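PDB 3VPB: putative acetylornithine deacetylase, which probably catalyses the ATP-dependent coupling of glutamate to the C-terminal glutamate of the carrier protein LysW in arginine biosynthesis. Local coordinates for residues B[146-149]-B[150-154]; B[268-271]-B[272-276]. All coordinates share one frame; numbering follows the deposited sequence.

Contact 1. Residues B[146-149]-B[150-154]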
# COMPACT_ATOMS: atom_id res chain seq x y z
N GLY B 146 11.31 -15.37 -12.00
CA GLY B 146 12.11 -14.56 -11.05
C GLY B 146 11.89 -13.07 -11.24
O GLY B 146 11.62 -12.35 -10.30
N LYS B 147 11.97 -12.61 -12.49
CA LYS B 147 11.80 -11.17 -12.81
C LYS B 147 10.41 -10.65 -12.47
O LYS B 147 10.27 -9.53 -11.97
CB LYS B 147 12.10 -10.90 -14.29
CG LYS B 147 13.60 -10.88 -14.61
CD LYS B 147 13.87 -10.73 -16.11
CE LYS B 147 15.20 -10.06 -16.33
NZ LYS B 147 15.83 -10.34 -17.65
N THR B 148 9.38 -11.44 -12.76
CA THR B 148 8.01 -10.99 -12.49
C THR B 148 7.72 -10.97 -10.99
O THR B 148 7.08 -10.05 -10.50
CB THR B 148 6.92 -11.71 -13.32
OG1 THR B 148 5.68 -11.01 -13.16
CG2 THR B 148 6.72 -13.11 -12.84
N ILE B 149 8.26 -11.94 -10.25
CA ILE B 149 8.11 -11.91 -8.78
C ILE B 149 8.82 -10.70 -8.19
O ILE B 149 8.26 -10.00 -7.33
CB ILE B 149 8.58 -13.26 -8.12
CG1 ILE B 149 7.72 -14.43 -8.60
CG2 ILE B 149 8.54 -13.16 -6.54
CD1 ILE B 149 6.23 -14.31 -8.30
N ILE B 150 10.04 -10.42 -8.63
CA ILE B 150 10.75 -9.22 -8.16
C ILE B 150 9.90 -7.96 -8.34
O ILE B 150 9.78 -7.15 -7.43
CB ILE B 150 12.11 -9.06 -8.86
CG1 ILE B 150 13.10 -10.10 -8.29
CG2 ILE B 150 12.67 -7.66 -8.68
CD1 ILE B 150 14.40 -10.21 -9.11
N GLU B 151 9.31 -7.83 -9.53
CA GLU B 151 8.48 -6.65 -9.81
C GLU B 151 7.28 -6.56 -8.88
O GLU B 151 6.94 -5.47 -8.40
CB GLU B 151 7.97 -6.69 -11.27
CG GLU B 151 9.01 -6.34 -12.33
CD GLU B 151 8.41 -6.18 -13.73
OE1 GLU B 151 9.12 -5.67 -14.63
OE2 GLU B 151 7.23 -6.55 -13.93
N HIS B 152 6.62 -7.69 -8.67
CA HIS B 152 5.48 -7.76 -7.77
C HIS B 152 5.84 -7.39 -6.33
O HIS B 152 5.08 -6.64 -5.71
CB HIS B 152 4.81 -9.12 -7.84
CG HIS B 152 3.93 -9.30 -9.05
ND1 HIS B 152 4.43 -9.49 -10.32
CD2 HIS B 152 2.58 -9.30 -9.18
CE1 HIS B 152 3.43 -9.60 -11.18
NE2 HIS B 152 2.30 -9.48 -10.51
N ARG B 153 6.98 -7.90 -5.82
CA ARG B 153 7.36 -7.56 -4.44
C ARG B 153 7.61 -6.05 -4.28
O ARG B 153 7.38 -5.48 -3.20
CB ARG B 153 8.59 -8.34 -3.96
CG ARG B 153 8.46 -9.86 -3.95
CD ARG B 153 7.64 -10.41 -2.79
NE ARG B 153 7.46 -11.86 -3.00
CZ ARG B 153 8.33 -12.80 -2.64
NH1 ARG B 153 9.43 -12.48 -1.99
NH2 ARG B 153 8.08 -14.07 -2.95
N GLU B 154 8.10 -5.40 -5.33
CA GLU B 154 8.46 -3.99 -5.26
C GLU B 154 7.28 -3.08 -5.00
O GLU B 154 7.46 -1.91 -4.60
CB GLU B 154 9.19 -3.53 -6.53
CG GLU B 154 10.61 -4.04 -6.62
CD GLU B 154 11.47 -3.50 -5.51
OE1 GLU B 154 11.81 -2.30 -5.56
OE2 GLU B 154 11.82 -4.27 -4.57
O HOH W 1 6.22 -8.64 -14.92
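His-152 has CG beside its own backbone N (chi1 -78°), which lays the ring back alongside Thr-148, its edge toward that residue's carbonyl, while the first torsion of Thr-148 (chi1 -169°), with OG1 opposite its backbone N, puts OG1 beside the ring, 3.3 Å from His-152 CE1. ND1 then reaches back to the carbonyl O of Thr-148 at 2.7 Å, and so carries the proton of this bond. That oxygen lies at the ring edge, in the imidazole plane, yet the donor stands 45° above the carbonyl plane. The same oxygen accepts the helical bond from the backbone N of His-152 at 3.0 Å, and the two donors come from opposite faces of the carbonyl. Two bonds thus grip one oxygen; of these, the ND1 bond holds the turn of the ring. A water 3.0 Å from Thr-148 OG1 donates to Glu-151 OE2.

One residue on, Ile-149 and Arg-153 lie side by side: CG2 of Ile-149 sits over one face of the guanidinium, 3.7 Å from Arg-153 NH2. Ile-150 has its CG1 3.4 Å from the carbonyl O of Gly-146. Across to the second subunit, Thr-148 OG1 bonds Ser-138, Glu-151 makes a salt bridge to Arg-200, and Arg-153 NE is hydrogen-bonded to His-152 NE2. Within the chain, Asp-126 pairs with the charge of Arg-153, and Ile-150 leans on helix 110-120. The whole is an i to i+4 pattern on helix 143-153 of the ATP-grasp domain, with a histidine clasping a backbone carbonyl at a subunit interface.

Contact 2. Residues B[268-271]-B[272-276]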
# COMPACT_ATOMS: atom_id res chain seq x y z
N VAL B 268 -4.79 -29.77 22.78
CA VAL B 268 -3.78 -28.69 22.89
C VAL B 268 -4.19 -27.60 23.90
O VAL B 268 -3.37 -27.19 24.73
CB VAL B 268 -3.44 -28.08 21.51
CG1 VAL B 268 -2.50 -26.87 21.63
CG2 VAL B 268 -2.80 -29.11 20.59
N ALA B 269 -5.44 -27.15 23.84
CA ALA B 269 -5.92 -26.13 24.79
C ALA B 269 -5.85 -26.62 26.25
O ALA B 269 -5.47 -25.87 27.16
CB ALA B 269 -7.33 -25.65 24.40
N GLN B 270 -6.15 -27.89 26.47
CA GLN B 270 -6.05 -28.46 27.84
C GLN B 270 -4.60 -28.52 28.31
O GLN B 270 -4.30 -28.19 29.48
CB GLN B 270 -6.71 -29.86 27.87
CG GLN B 270 -6.67 -30.56 29.23
CD GLN B 270 -7.40 -29.78 30.33
OE1 GLN B 270 -8.38 -29.09 30.07
NE2 GLN B 270 -6.92 -29.91 31.57
N LYS B 271 -3.70 -28.96 27.43
CA LYS B 271 -2.27 -29.02 27.77
C LYS B 271 -1.70 -27.64 28.10
O LYS B 271 -0.89 -27.50 29.01
CB LYS B 271 -1.46 -29.68 26.65
CG LYS B 271 -1.84 -31.15 26.40
CD LYS B 271 -1.38 -32.00 27.60
CE LYS B 271 -1.86 -33.45 27.47
NZ LYS B 271 -1.15 -34.12 26.33
N LEU B 272 -2.13 -26.64 27.35
CA LEU B 272 -1.69 -25.26 27.62
C LEU B 272 -2.16 -24.78 29.00
O LEU B 272 -1.37 -24.23 29.79
CB LEU B 272 -2.28 -24.32 26.54
CG LEU B 272 -1.91 -22.83 26.73
CD1 LEU B 272 -0.42 -22.59 26.69
CD2 LEU B 272 -2.63 -22.00 25.68
N VAL B 273 -3.44 -24.97 29.29
CA VAL B 273 -4.04 -24.47 30.54
C VAL B 273 -3.38 -25.22 31.70
O VAL B 273 -3.01 -24.63 32.71
CB VAL B 273 -5.57 -24.58 30.55
CG1 VAL B 273 -6.13 -24.31 31.94
CG2 VAL B 273 -6.17 -23.56 29.58
N GLU B 274 -3.17 -26.52 31.52
CA GLU B 274 -2.45 -27.29 32.55
C GLU B 274 -1.07 -26.74 32.82
O GLU B 274 -0.67 -26.58 33.99
CB GLU B 274 -2.34 -28.76 32.14
CG GLU B 274 -3.64 -29.50 32.31
CD GLU B 274 -3.58 -30.94 31.80
OE1 GLU B 274 -4.57 -31.68 32.01
OE2 GLU B 274 -2.56 -31.34 31.19
N TYR B 275 -0.32 -26.47 31.75
CA TYR B 275 1.01 -25.88 31.86
C TYR B 275 0.99 -24.54 32.63
O TYR B 275 1.83 -24.31 33.49
CB TYR B 275 1.63 -25.67 30.48
CG TYR B 275 2.92 -24.91 30.48
CD1 TYR B 275 4.13 -25.55 30.77
CD2 TYR B 275 2.94 -23.54 30.21
CE1 TYR B 275 5.36 -24.84 30.77
CE2 TYR B 275 4.14 -22.83 30.21
CZ TYR B 275 5.34 -23.49 30.49
OH TYR B 275 6.51 -22.78 30.51
N ILE B 276 0.03 -23.69 32.30
CA ILE B 276 -0.11 -22.38 32.95
C ILE B 276 -0.40 -22.54 34.44
O ILE B 276 0.24 -21.90 35.27
CB ILE B 276 -1.19 -21.53 32.24
CG1 ILE B 276 -0.66 -21.09 30.87
CG2 ILE B 276 -1.60 -20.28 33.03
CD1 ILE B 276 -1.81 -20.71 29.91
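Gln-270 reaches one turn along the helix to Glu-274. CB of Glu-274 rests 3.4 Å from the carbonyl O of Gln-270, and CG comes to 3.2 Å from that same oxygen. Beyond CG the chain is extended, and CD lies 3.5 Å from Gln-270 NE2. At the tip OE1 accepts from Gln-270 NE2 at 3.0 Å, an almost straight bond (178° at the hydrogen), while OE2 sits 3.8 Å from CD of Lys-271. The donor lies above the carboxylate plane, whereas Glu-274 OE1 is in the amide plane; the two planes are 83° apart. A bend at chi2 (61°) of Gln-270 swings its amide toward the carboxylate, and Gln-270 OE1 takes a bond from Asn-24. With an alanine here, the Glu-274 carboxylate would probably lose its amide partner and be freer to turn, and Asn-24 would lose an acceptor. On other faces of the helix, Ala-269 and Val-273 pack against helix 12-23, and Leu-272 meets Phe-233. Chemically, a neutral amide serves two polar partners at once, tying the carboxylate to the preceding turn by a directional bond, while Lys-271 NZ, 5.8 Å from Glu-274 OE2, is not in contact and probably adds only a longer-range attraction.

Contacts 1 and 2 are successive along the chain and sit on opposite sides of its centre, with their own centres 43 Å apart and their nearest atoms about 30 Å apart. Both belong to the ATP-grasp part of the protein, but near different ligands. On contact 1, the side chain of Arg-153 is about 10 Å from the bound ADP and about 5 Å from that of Lys-127, a probable ATP-binding residue. On contact 2, the side chain of Val-268 is about 8 Å from the bound glutamate and about 3 Å from that of Phe-260 in the GF motif. The first faces a second subunit; the second packs within its own chain.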